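Local coordinates for protein fatty acid synthase 1, isoform A (Drosophila melanogaster, PDB 6FN6) that probably makes long-chain saturated fatty acids from acetyl-CoA and malonyl-CoA with NADPH, this piece holding its dehydratase, enoylreductase and ketoreductase domains, at residues V289-I294 with C374-G379; E602-Y607 with R671-I676; A644-D647 with R651-M654. All blocks are in the same frame, centred on the assembly; numbering follows the deposited sequence.

Interaction 1 (V289-I294 with C374-G379)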
ATOM      1  N   VAL A 289      23.897 -64.833  -7.157  1.00 32.68           N
ATOM      2  CA  VAL A 289      24.227 -65.669  -8.303  1.00 32.09           C
ATOM      3  C   VAL A 289      23.478 -66.992  -8.200  1.00 32.87           C
ATOM      4  O   VAL A 289      22.966 -67.505  -9.195  1.00 32.21           O
ATOM      5  CB  VAL A 289      25.746 -65.905  -8.405  1.00 32.32           C
ATOM      6  CG1 VAL A 289      26.055 -66.956  -9.465  1.00 32.30           C
ATOM      7  CG2 VAL A 289      26.470 -64.610  -8.717  1.00 32.15           C
ATOM      8  N   ALA A 290      23.414 -67.539  -6.992  1.00 47.85           N
ATOM      9  CA  ALA A 290      22.796 -68.841  -6.777  1.00 48.87           C
ATOM     10  C   ALA A 290      21.324 -68.824  -7.167  1.00 45.87           C
ATOM     11  O   ALA A 290      20.859 -69.689  -7.907  1.00 49.08           O
ATOM     12  CB  ALA A 290      22.952 -69.262  -5.327  1.00 49.21           C
ATOM     13  N   ILE A 291      20.591 -67.838  -6.663  1.00 35.89           N
ATOM     14  CA  ILE A 291      19.164 -67.732  -6.939  1.00 35.11           C
ATOM     15  C   ILE A 291      18.945 -67.501  -8.430  1.00 34.63           C
ATOM     16  O   ILE A 291      17.989 -68.011  -9.015  1.00 34.93           O
ATOM     17  CB  ILE A 291      18.519 -66.615  -6.095  1.00 33.59           C
ATOM     18  CG1 ILE A 291      18.568 -66.971  -4.605  1.00 34.45           C
ATOM     19  CG2 ILE A 291      17.079 -66.353  -6.539  1.00 33.69           C
ATOM     20  CD1 ILE A 291      17.747 -68.186  -4.212  1.00 35.28           C
ATOM     21  N   GLN A 292      19.835 -66.730  -9.043  1.00 41.03           N
ATOM     22  CA  GLN A 292      19.747 -66.469 -10.474  1.00 41.98           C
ATOM     23  C   GLN A 292      19.801 -67.761 -11.281  1.00 41.82           C
ATOM     24  O   GLN A 292      19.020 -67.947 -12.213  1.00 43.39           O
ATOM     25  CB  GLN A 292      20.867 -65.531 -10.919  1.00 39.37           C
ATOM     26  CG  GLN A 292      20.556 -64.067 -10.695  1.00 35.16           C
ATOM     27  CD  GLN A 292      21.675 -63.161 -11.154  1.00 38.37           C
ATOM     28  OE1 GLN A 292      22.221 -63.337 -12.241  1.00 40.80           O
ATOM     29  NE2 GLN A 292      22.028 -62.187 -10.322  1.00 40.94           N
ATOM     30  N   VAL A 293      20.728 -68.643 -10.924  1.00 40.15           N
ATOM     31  CA  VAL A 293      20.879 -69.916 -11.618  1.00 39.95           C
ATOM     32  C   VAL A 293      19.616 -70.757 -11.441  1.00 40.91           C
ATOM     33  O   VAL A 293      19.173 -71.428 -12.372  1.00 41.92           O
ATOM     34  CB  VAL A 293      22.127 -70.670 -11.124  1.00 42.16           C
ATOM     35  CG1 VAL A 293      22.199 -72.073 -11.738  1.00 42.96           C
ATOM     36  CG2 VAL A 293      23.385 -69.878 -11.449  1.00 40.10           C
ATOM     37  N   ILE A 294      19.046 -70.721 -10.239  1.00 35.85           N
ATOM     38  CA  ILE A 294      17.846 -71.492  -9.937  1.00 35.35           C
ATOM     39  C   ILE A 294      16.674 -70.976 -10.765  1.00 34.35           C
ATOM     40  O   ILE A 294      15.945 -71.757 -11.373  1.00 34.94           O
ATOM     41  CB  ILE A 294      17.522 -71.445  -8.431  1.00 34.84           C
ATOM     42  CG1 ILE A 294      18.657 -72.078  -7.628  1.00 35.09           C
ATOM     43  CG2 ILE A 294      16.211 -72.162  -8.134  1.00 35.80           C
ATOM     44  CD1 ILE A 294      18.590 -71.795  -6.144  1.00 38.10           C
ATOM     45  N   CYS A 374      10.043 -78.049  -2.980  1.00 62.00           N
ATOM     46  CA  CYS A 374      10.694 -76.744  -2.960  1.00 60.62           C
ATOM     47  C   CYS A 374      11.605 -76.606  -4.175  1.00 57.26           C
ATOM     48  O   CYS A 374      12.072 -77.603  -4.721  1.00 58.20           O
ATOM     49  CB  CYS A 374      11.497 -76.561  -1.672  1.00 62.68           C
ATOM     50  SG  CYS A 374      10.501 -76.567  -0.172  1.00 66.89           S
ATOM     51  N   HIS A 375      11.870 -75.373  -4.593  1.00 64.20           N
ATOM     52  CA  HIS A 375      12.827 -75.134  -5.666  1.00 57.97           C
ATOM     53  C   HIS A 375      14.251 -75.158  -5.119  1.00 49.00           C
ATOM     54  O   HIS A 375      15.193 -75.493  -5.837  1.00 44.07           O
ATOM     55  CB  HIS A 375      12.556 -73.798  -6.363  1.00 54.34           C
ATOM     56  CG  HIS A 375      11.408 -73.838  -7.321  1.00 49.26           C
ATOM     57  ND1 HIS A 375      10.097 -73.691  -6.923  1.00 48.52           N
ATOM     58  CD2 HIS A 375      11.375 -74.003  -8.665  1.00 46.56           C
ATOM     59  CE1 HIS A 375       9.306 -73.766  -7.978  1.00 47.31           C
ATOM     60  NE2 HIS A 375      10.057 -73.956  -9.049  1.00 46.56           N
ATOM     61  N   PHE A 376      14.408 -74.796  -3.850  1.00 45.85           N
ATOM     62  CA  PHE A 376      15.716 -74.852  -3.213  1.00 44.13           C
ATOM     63  C   PHE A 376      15.618 -74.950  -1.696  1.00 48.18           C
ATOM     64  O   PHE A 376      14.580 -74.659  -1.104  1.00 46.54           O
ATOM     65  CB  PHE A 376      16.555 -73.629  -3.599  1.00 43.29           C
ATOM     66  CG  PHE A 376      16.044 -72.328  -3.038  1.00 41.96           C
ATOM     67  CD1 PHE A 376      16.367 -71.935  -1.749  1.00 43.28           C
ATOM     68  CD2 PHE A 376      15.253 -71.491  -3.807  1.00 41.71           C
ATOM     69  CE1 PHE A 376      15.900 -70.740  -1.234  1.00 43.04           C
ATOM     70  CE2 PHE A 376      14.783 -70.292  -3.299  1.00 42.86           C
ATOM     71  CZ  PHE A 376      15.111 -69.915  -2.012  1.00 42.06           C
ATOM     72  N   VAL A 377      16.718 -75.376  -1.084  1.00 49.96           N
ATOM     73  CA  VAL A 377      16.847 -75.415   0.364  1.00 53.93           C
ATOM     74  C   VAL A 377      18.201 -74.820   0.720  1.00 53.06           C
ATOM     75  O   VAL A 377      19.232 -75.263   0.213  1.00 52.89           O
ATOM     76  CB  VAL A 377      16.705 -76.848   0.915  1.00 51.52           C
ATOM     77  CG1 VAL A 377      16.942 -76.873   2.420  1.00 52.68           C
ATOM     78  CG2 VAL A 377      15.334 -77.408   0.590  1.00 51.46           C
ATOM     79  N   PHE A 378      18.195 -73.809   1.581  1.00 51.09           N
ATOM     80  CA  PHE A 378      19.436 -73.211   2.047  1.00 52.53           C
ATOM     81  C   PHE A 378      19.809 -73.761   3.419  1.00 56.51           C
ATOM     82  O   PHE A 378      18.946 -73.965   4.272  1.00 62.47           O
ATOM     83  CB  PHE A 378      19.325 -71.688   2.106  1.00 51.50           C
ATOM     84  CG  PHE A 378      20.566 -71.016   2.619  1.00 52.80           C
ATOM     85  CD1 PHE A 378      21.630 -70.755   1.772  1.00 51.83           C
ATOM     86  CD2 PHE A 378      20.674 -70.654   3.953  1.00 55.95           C
ATOM     87  CE1 PHE A 378      22.775 -70.142   2.243  1.00 52.51           C
ATOM     88  CE2 PHE A 378      21.816 -70.039   4.430  1.00 56.10           C
ATOM     89  CZ  PHE A 378      22.868 -69.784   3.574  1.00 55.07           C
ATOM     90  N   GLY A 379      21.100 -74.008   3.617  1.00 49.16           N
ATOM     91  CA  GLY A 379      21.595 -74.521   4.881  1.00 50.98           C
ATOM     92  C   GLY A 379      23.069 -74.230   5.080  1.00 52.27           C
ATOM     93  O   GLY A 379      23.807 -74.043   4.113  1.00 52.38           O
TER
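The ring of Phe-376 is the one flat group that carries this contact, and one of its faces is met by a single methyl, CD1 of Ile-291. That methyl sits 4.0 Å from the ring centroid, 23° off the ring normal, which makes it a CH-pi contact. It is displaced toward the rim on the CE2 and CZ side, with CD1 of Ile-291 3.7 Å from CE2 of Phe-376. Ile-294 adds a second methyl nearer the backbone of Phe-376. Its CD1 lies 3.7 Å from CB of Phe-376 and approaches the root of the ring obliquely, the two side chains meeting at about a right angle. The ring owes its place to a first torsion (chi1 68°) that sets CG between the backbone N and the carbonyl carbon. The other branch of Ile-294, CG2, rests 4.2 Å from the backbone O of His-375.

This is helix-on-sheet packing. Helix 279-296 lies against strand 374-380, a parallel strand of a mixed sheet whose order and antiparallel hairpin are consistent with the pseudo-methyltransferase domain of animal fatty acid synthases. Leu-323 and Ile-327 of helix 320-329 also touch Phe-376, and Ile-405 of the adjoining strand 402-409 touches both Phe-376 and Ile-294, so the ring helps to join two helices to the sheet. The imidazole of His-375 has a different task: its ND1 is hydrogen-bonded to the backbone N of Lys-305 on the neighbouring strand 303-309.

No hydrogen bond or ion pair crosses between the two segments, and the four residues that touch are all buried. The attachment of helix to strand here therefore rests on dispersion and the exclusion of water, with one isoleucine methyl over the ring face and another against CB of Phe-376.

Interaction 2 (E602-Y607 with R671-I676)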
ATOM      1  N   GLU A 602      38.022 -13.638 -13.697  1.00 93.36           N
ATOM      2  CA  GLU A 602      39.172 -14.228 -13.026  1.00 85.74           C
ATOM      3  C   GLU A 602      38.777 -15.500 -12.287  1.00 78.46           C
ATOM      4  O   GLU A 602      37.886 -15.483 -11.438  1.00 73.18           O
ATOM      5  CB  GLU A 602      39.788 -13.223 -12.050  1.00 83.77           C
ATOM      6  CG  GLU A 602      41.107 -13.661 -11.425  1.00 82.53           C
ATOM      7  CD  GLU A 602      42.273 -13.570 -12.389  1.00 84.60           C
ATOM      8  OE1 GLU A 602      42.033 -13.464 -13.610  1.00 86.51           O
ATOM      9  OE2 GLU A 602      43.430 -13.599 -11.923  1.00 85.50           O
ATOM     10  N   THR A 603      39.446 -16.601 -12.611  1.00 87.43           N
ATOM     11  CA  THR A 603      39.202 -17.867 -11.932  1.00 83.11           C
ATOM     12  C   THR A 603      39.986 -17.871 -10.627  1.00 79.22           C
ATOM     13  O   THR A 603      41.214 -17.791 -10.630  1.00 81.37           O
ATOM     14  CB  THR A 603      39.608 -19.074 -12.797  1.00 83.60           C
ATOM     15  OG1 THR A 603      39.041 -18.939 -14.107  1.00 83.01           O
ATOM     16  CG2 THR A 603      39.118 -20.374 -12.169  1.00 79.64           C
ATOM     17  N   CYS A 604      39.270 -17.953  -9.512  1.00 63.38           N
ATOM     18  CA  CYS A 604      39.890 -17.904  -8.194  1.00 58.39           C
ATOM     19  C   CYS A 604      39.779 -19.238  -7.466  1.00 53.17           C
ATOM     20  O   CYS A 604      38.898 -20.049  -7.759  1.00 51.74           O
ATOM     21  CB  CYS A 604      39.248 -16.799  -7.351  1.00 56.91           C
ATOM     22  SG  CYS A 604      39.336 -15.152  -8.094  1.00 58.26           S
ATOM     23  N   THR A 605      40.682 -19.456  -6.516  1.00 53.58           N
ATOM     24  CA  THR A 605      40.621 -20.633  -5.662  1.00 54.86           C
ATOM     25  C   THR A 605      39.874 -20.268  -4.387  1.00 50.31           C
ATOM     26  O   THR A 605      40.255 -19.332  -3.687  1.00 51.26           O
ATOM     27  CB  THR A 605      42.027 -21.156  -5.306  1.00 57.95           C
ATOM     28  OG1 THR A 605      42.816 -21.274  -6.496  1.00 51.01           O
ATOM     29  CG2 THR A 605      41.938 -22.513  -4.618  1.00 60.22           C
ATOM     30  N   VAL A 606      38.816 -21.012  -4.083  1.00 46.52           N
ATOM     31  CA  VAL A 606      37.958 -20.676  -2.957  1.00 44.28           C
ATOM     32  C   VAL A 606      38.510 -21.278  -1.673  1.00 46.00           C
ATOM     33  O   VAL A 606      38.850 -22.461  -1.625  1.00 46.40           O
ATOM     34  CB  VAL A 606      36.513 -21.148  -3.203  1.00 40.58           C
ATOM     35  CG1 VAL A 606      35.615 -20.795  -2.020  1.00 40.19           C
ATOM     36  CG2 VAL A 606      35.967 -20.538  -4.482  1.00 40.06           C
ATOM     37  N   TYR A 607      38.595 -20.449  -0.637  1.00 46.58           N
ATOM     38  CA  TYR A 607      39.025 -20.894   0.681  1.00 47.93           C
ATOM     39  C   TYR A 607      37.855 -20.834   1.655  1.00 46.03           C
ATOM     40  O   TYR A 607      37.601 -21.779   2.401  1.00 47.75           O
ATOM     41  CB  TYR A 607      40.177 -20.034   1.193  1.00 53.64           C
ATOM     42  CG  TYR A 607      41.524 -20.432   0.638  1.00 58.42           C
ATOM     43  CD1 TYR A 607      41.815 -20.260  -0.709  1.00 60.98           C
ATOM     44  CD2 TYR A 607      42.506 -20.978   1.456  1.00 61.78           C
ATOM     45  CE1 TYR A 607      43.044 -20.620  -1.226  1.00 65.45           C
ATOM     46  CE2 TYR A 607      43.740 -21.340   0.948  1.00 65.35           C
ATOM     47  CZ  TYR A 607      44.001 -21.160  -0.394  1.00 67.58           C
ATOM     48  OH  TYR A 607      45.225 -21.516  -0.911  1.00 70.67           O
ATOM     49  N   ARG A 671      35.569  -6.171 -11.373  1.00 90.46           N
ATOM     50  CA  ARG A 671      34.865  -4.993 -10.892  1.00 88.55           C
ATOM     51  C   ARG A 671      34.377  -5.226  -9.470  1.00 83.80           C
ATOM     52  O   ARG A 671      34.406  -4.317  -8.640  1.00 81.41           O
ATOM     53  CB  ARG A 671      33.690  -4.643 -11.805  1.00 90.24           C
ATOM     54  CG  ARG A 671      34.094  -4.288 -13.227  1.00 91.72           C
ATOM     55  CD  ARG A 671      32.896  -3.809 -14.027  1.00 93.12           C
ATOM     56  NE  ARG A 671      31.907  -4.867 -14.227  1.00 93.93           N
ATOM     57  CZ  ARG A 671      31.827  -5.632 -15.312  1.00 96.87           C
ATOM     58  NH1 ARG A 671      32.678  -5.475 -16.320  1.00 97.82           N
ATOM     59  NH2 ARG A 671      30.887  -6.564 -15.391  1.00 98.64           N
ATOM     60  N   MET A 672      33.927  -6.446  -9.193  1.00 76.99           N
ATOM     61  CA  MET A 672      33.432  -6.780  -7.866  1.00 75.84           C
ATOM     62  C   MET A 672      34.424  -7.656  -7.100  1.00 74.21           C
ATOM     63  O   MET A 672      34.110  -8.781  -6.713  1.00 68.66           O
ATOM     64  CB  MET A 672      32.071  -7.474  -7.974  1.00 75.30           C
ATOM     65  CG  MET A 672      30.922  -6.507  -8.249  1.00 78.44           C
ATOM     66  SD  MET A 672      29.426  -7.293  -8.878  1.00 80.34           S
ATOM     67  CE  MET A 672      29.908  -7.673 -10.561  1.00 82.03           C
ATOM     68  N   MET A 673      35.621  -7.120  -6.878  1.00 72.25           N
ATOM     69  CA  MET A 673      36.631  -7.785  -6.057  1.00 73.63           C
ATOM     70  C   MET A 673      37.444  -6.781  -5.247  1.00 73.26           C
ATOM     71  O   MET A 673      37.741  -5.679  -5.707  1.00 75.17           O
ATOM     72  CB  MET A 673      37.590  -8.641  -6.895  1.00 78.17           C
ATOM     73  CG  MET A 673      36.988  -9.928  -7.423  1.00 81.66           C
ATOM     74  SD  MET A 673      38.242 -11.112  -7.970  1.00 84.42           S
ATOM     75  CE  MET A 673      38.811 -10.405  -9.504  1.00 87.41           C
ATOM     76  N   TRP A 674      37.799  -7.181  -4.031  1.00 70.41           N
ATOM     77  CA  TRP A 674      38.660  -6.384  -3.170  1.00 69.88           C
ATOM     78  C   TRP A 674      39.875  -7.232  -2.807  1.00 68.31           C
ATOM     79  O   TRP A 674      39.748  -8.436  -2.592  1.00 64.17           O
ATOM     80  CB  TRP A 674      37.929  -5.949  -1.899  1.00 69.23           C
ATOM     81  CG  TRP A 674      36.622  -5.260  -2.130  1.00 69.53           C
ATOM     82  CD1 TRP A 674      36.392  -3.915  -2.137  1.00 70.18           C
ATOM     83  CD2 TRP A 674      35.355  -5.886  -2.367  1.00 69.01           C
ATOM     84  NE1 TRP A 674      35.061  -3.664  -2.370  1.00 68.99           N
ATOM     85  CE2 TRP A 674      34.403  -4.858  -2.513  1.00 68.54           C
ATOM     86  CE3 TRP A 674      34.935  -7.215  -2.470  1.00 69.28           C
ATOM     87  CZ2 TRP A 674      33.057  -5.118  -2.760  1.00 67.49           C
ATOM     88  CZ3 TRP A 674      33.598  -7.471  -2.714  1.00 67.54           C
ATOM     89  CH2 TRP A 674      32.676  -6.427  -2.857  1.00 66.96           C
ATOM     90  N   GLN A 675      41.050  -6.618  -2.742  1.00 81.89           N
ATOM     91  CA  GLN A 675      42.230  -7.328  -2.263  1.00 88.49           C
ATOM     92  C   GLN A 675      42.240  -7.292  -0.742  1.00 85.44           C
ATOM     93  O   GLN A 675      42.197  -6.221  -0.138  1.00 85.12           O
ATOM     94  CB  GLN A 675      43.517  -6.728  -2.829  1.00 98.49           C
ATOM     95  CG  GLN A 675      43.730  -7.016  -4.308  1.00106.15           C
ATOM     96  CD  GLN A 675      45.198  -7.053  -4.696  1.00114.41           C
ATOM     97  OE1 GLN A 675      46.068  -7.296  -3.861  1.00117.16           O
ATOM     98  NE2 GLN A 675      45.477  -6.824  -5.974  1.00118.32           N
ATOM     99  N   ILE A 676      42.291  -8.470  -0.130  1.00 72.45           N
ATOM    100  CA  ILE A 676      42.205  -8.576   1.319  1.00 74.61           C
ATOM    101  C   ILE A 676      43.335  -7.762   1.949  1.00 80.80           C
ATOM    102  O   ILE A 676      44.487  -7.867   1.524  1.00 83.45           O
ATOM    103  CB  ILE A 676      42.258 -10.045   1.781  1.00 76.06           C
ATOM    104  CG1 ILE A 676      41.162 -10.865   1.093  1.00 74.62           C
ATOM    105  CG2 ILE A 676      42.104 -10.128   3.301  1.00 77.33           C
ATOM    106  CD1 ILE A 676      41.223 -12.358   1.379  1.00 74.90           C
TER
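In the curled beta-sheet that probably forms the GroES-like, substrate-binding part of the enoylreductase, as in other medium-chain dehydrogenase/reductases, Met-673 reaches over to Cys-604 and Glu-602. The strands concerned, 601-611 and 673-675, are not neighbours: strands 642-646 and 652-656 run between them. The contact is a bridge made by side chains across the curl, and accordingly the nearest CA atoms, those of Glu-602 and Met-673, are 9.8 Å apart. It is also small, burying 90 Å² in all and including no hydrogen bond.

Met-673 does most of the reaching. Its chain runs out nearly straight as far as SD and then bends at the last torsion (chi3 -74°), which turns the methyl CE toward Glu-602 and leaves the sulfur near SG of Cys-604. The first of these meetings is purely aliphatic, since Glu-602 offers its CB while its carboxylate turns off elsewhere. There OE1 forms a long, weak ion pair with NZ of Lys-670, and OE2 makes a weak hydrogen bond to OG1 of Thr-648. OE2 also lies near the carboxylate of Asp-647, a neighbour of like charge.

Ala-655 and Val-653 on strand 652-656 touch Met-673 as well, so its side chain also packs against the intervening part of the sheet. The two points of contact are CE of Met-673 at 3.9 Å from CB of Glu-602, and, sulfur against sulfur without a covalent link, SD of Met-673 at 4.2 Å from SG of Cys-604.

Interaction 3 (A644-D647 with R651-M654)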
ATOM      1  N   ALA A 644      36.059 -15.696   0.055  1.00 52.82           N
ATOM      2  CA  ALA A 644      37.427 -15.228   0.212  1.00 55.65           C
ATOM      3  C   ALA A 644      38.358 -16.342  -0.253  1.00 58.89           C
ATOM      4  O   ALA A 644      38.161 -17.507   0.093  1.00 59.79           O
ATOM      5  CB  ALA A 644      37.712 -14.847   1.651  1.00 53.91           C
ATOM      6  N   GLY A 645      39.366 -15.984  -1.038  1.00 45.95           N
ATOM      7  CA  GLY A 645      40.265 -16.973  -1.597  1.00 47.59           C
ATOM      8  C   GLY A 645      41.508 -16.381  -2.229  1.00 53.73           C
ATOM      9  O   GLY A 645      41.972 -15.313  -1.831  1.00 53.31           O
ATOM     10  N   ARG A 646      42.044 -17.082  -3.222  1.00 71.08           N
ATOM     11  CA  ARG A 646      43.266 -16.657  -3.893  1.00 77.21           C
ATOM     12  C   ARG A 646      43.056 -16.389  -5.378  1.00 76.52           C
ATOM     13  O   ARG A 646      42.251 -17.046  -6.039  1.00 74.93           O
ATOM     14  CB  ARG A 646      44.366 -17.701  -3.703  1.00 76.97           C
ATOM     15  CG  ARG A 646      44.864 -17.789  -2.272  1.00 76.82           C
ATOM     16  CD  ARG A 646      46.077 -18.690  -2.149  1.00 75.81           C
ATOM     17  NE  ARG A 646      46.521 -18.803  -0.763  1.00 75.39           N
ATOM     18  CZ  ARG A 646      47.269 -17.896  -0.138  1.00 76.10           C
ATOM     19  NH1 ARG A 646      47.623 -18.087   1.125  1.00 76.43           N
ATOM     20  NH2 ARG A 646      47.664 -16.796  -0.768  1.00 77.80           N
ATOM     21  N   ASP A 647      43.796 -15.411  -5.887  1.00 89.82           N
ATOM     22  CA  ASP A 647      43.719 -15.014  -7.286  1.00 94.53           C
ATOM     23  C   ASP A 647      44.434 -16.043  -8.159  1.00 91.49           C
ATOM     24  O   ASP A 647      45.093 -16.948  -7.646  1.00 91.55           O
ATOM     25  CB  ASP A 647      44.345 -13.626  -7.462  1.00104.95           C
ATOM     26  CG  ASP A 647      44.137 -13.057  -8.849  1.00111.93           C
ATOM     27  OD1 ASP A 647      43.049 -12.501  -9.108  1.00112.29           O
ATOM     28  OD2 ASP A 647      45.063 -13.162  -9.681  1.00116.34           O
ATOM     29  N   ARG A 651      47.200 -14.065  -5.203  1.00 94.37           N
ATOM     30  CA  ARG A 651      46.884 -12.900  -4.382  1.00 92.56           C
ATOM     31  C   ARG A 651      45.709 -13.181  -3.446  1.00 83.52           C
ATOM     32  O   ARG A 651      44.771 -13.886  -3.811  1.00 81.68           O
ATOM     33  CB  ARG A 651      46.582 -11.704  -5.285  1.00 95.14           C
ATOM     34  CG  ARG A 651      47.815 -11.151  -5.979  1.00 99.19           C
ATOM     35  CD  ARG A 651      47.457 -10.049  -6.953  1.00102.75           C
ATOM     36  NE  ARG A 651      46.784 -10.597  -8.128  1.00107.66           N
ATOM     37  CZ  ARG A 651      46.184  -9.869  -9.064  1.00113.29           C
ATOM     38  NH1 ARG A 651      46.155  -8.545  -8.973  1.00115.16           N
ATOM     39  NH2 ARG A 651      45.605 -10.471 -10.095  1.00115.01           N
ATOM     40  N   ARG A 652      45.754 -12.605  -2.249  1.00 74.04           N
ATOM     41  CA  ARG A 652      44.669 -12.751  -1.282  1.00 70.67           C
ATOM     42  C   ARG A 652      43.511 -11.831  -1.651  1.00 67.02           C
ATOM     43  O   ARG A 652      43.659 -10.608  -1.660  1.00 68.14           O
ATOM     44  CB  ARG A 652      45.165 -12.457   0.139  1.00 75.50           C
ATOM     45  CG  ARG A 652      45.775 -13.672   0.829  1.00 79.79           C
ATOM     46  CD  ARG A 652      46.634 -13.313   2.038  1.00 85.06           C
ATOM     47  NE  ARG A 652      45.876 -12.665   3.111  1.00 85.25           N
ATOM     48  CZ  ARG A 652      45.915 -11.364   3.396  1.00 85.78           C
ATOM     49  NH1 ARG A 652      46.678 -10.531   2.695  1.00 86.12           N
ATOM     50  NH2 ARG A 652      45.186 -10.890   4.398  1.00 85.11           N
ATOM     51  N   VAL A 653      42.362 -12.427  -1.958  1.00 56.36           N
ATOM     52  CA  VAL A 653      41.238 -11.687  -2.518  1.00 56.26           C
ATOM     53  C   VAL A 653      39.918 -12.099  -1.874  1.00 57.34           C
ATOM     54  O   VAL A 653      39.743 -13.242  -1.453  1.00 56.91           O
ATOM     55  CB  VAL A 653      41.168 -11.882  -4.050  1.00 57.06           C
ATOM     56  CG1 VAL A 653      40.004 -11.097  -4.653  1.00 57.41           C
ATOM     57  CG2 VAL A 653      42.477 -11.483  -4.706  1.00 60.00           C
ATOM     58  N   MET A 654      38.999 -11.142  -1.799  1.00 57.06           N
ATOM     59  CA  MET A 654      37.619 -11.399  -1.407  1.00 56.91           C
ATOM     60  C   MET A 654      36.721 -10.874  -2.518  1.00 50.45           C
ATOM     61  O   MET A 654      37.025  -9.845  -3.122  1.00 49.88           O
ATOM     62  CB  MET A 654      37.286 -10.727  -0.076  1.00 62.47           C
ATOM     63  CG  MET A 654      37.900  -9.352   0.079  1.00 68.95           C
ATOM     64  SD  MET A 654      37.370  -8.495   1.569  1.00 72.28           S
ATOM     65  CE  MET A 654      35.872  -7.715   0.988  1.00 72.88           C
TER
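Asp-647, where strand 642-646 runs into the turn of a beta hairpin, meets Arg-651 along its whole side chain. Its CB packs 3.7 Å from CB of Arg-651 and also faces CG2 of Val-653. Farther out, a first torsion of -172° sets CG anti to the backbone N, which carries the carboxylate out beside the arginine, the two chains pointing the same way. At the tip, OD2 takes a hydrogen bond of 2.8 Å from NH2 of Arg-651, the short link of a salt bridge. That N-H arrives from above the carboxylate, 61° out of its plane, while OD2 stands at the guanidinium edge, the two planes being 78° apart. OD2 also accepts the backbone N-H of Gln-649, closing an Asx turn.

Behind this end the strands pair antiparallel. Gly-645 and Val-653 exchange two backbone bonds, and N of Asp-647 gives a third to O of Arg-651 at 2.8 Å. On the face shared by Arg-646 and Arg-652 the guanidinium groups stay apart: Arg-646 forms a salt bridge with Glu-900, and Arg-652 gives hydrogen bonds to the backbone O of Pro-677 and of Trp-680.

Replacing Asp-647 by a leucine would probably leave Arg-651 without its countercharge and the N-H of Gln-649 without its turn-closing acceptor. One carboxylate oxygen thus ties turn to arginine, its charge presumably balanced in part by Arg-651.

How the interactions relate
From the N terminus, interaction 1 comes first, bringing helix 279-296 onto strand 374-380 and closing a loop of 79 residues within the probable pseudo-methyltransferase domain. That loop is complete before interaction 2 opens, so the two follow in series, with centres 62 Å apart on opposite sides of the chain's centre. Interaction 2 then joins strands 601-611 and 673-675, and the short hairpin of interaction 3 forms inside the 63 residues it spans. These two belong to one curled sheet of the enoylreductase, their centres about 5 Å apart: strand 601-611 pairs with 642-646, and 652-656 with 673-675. Interaction 3 thus supplies the two strands that lie between those joined by interaction 2.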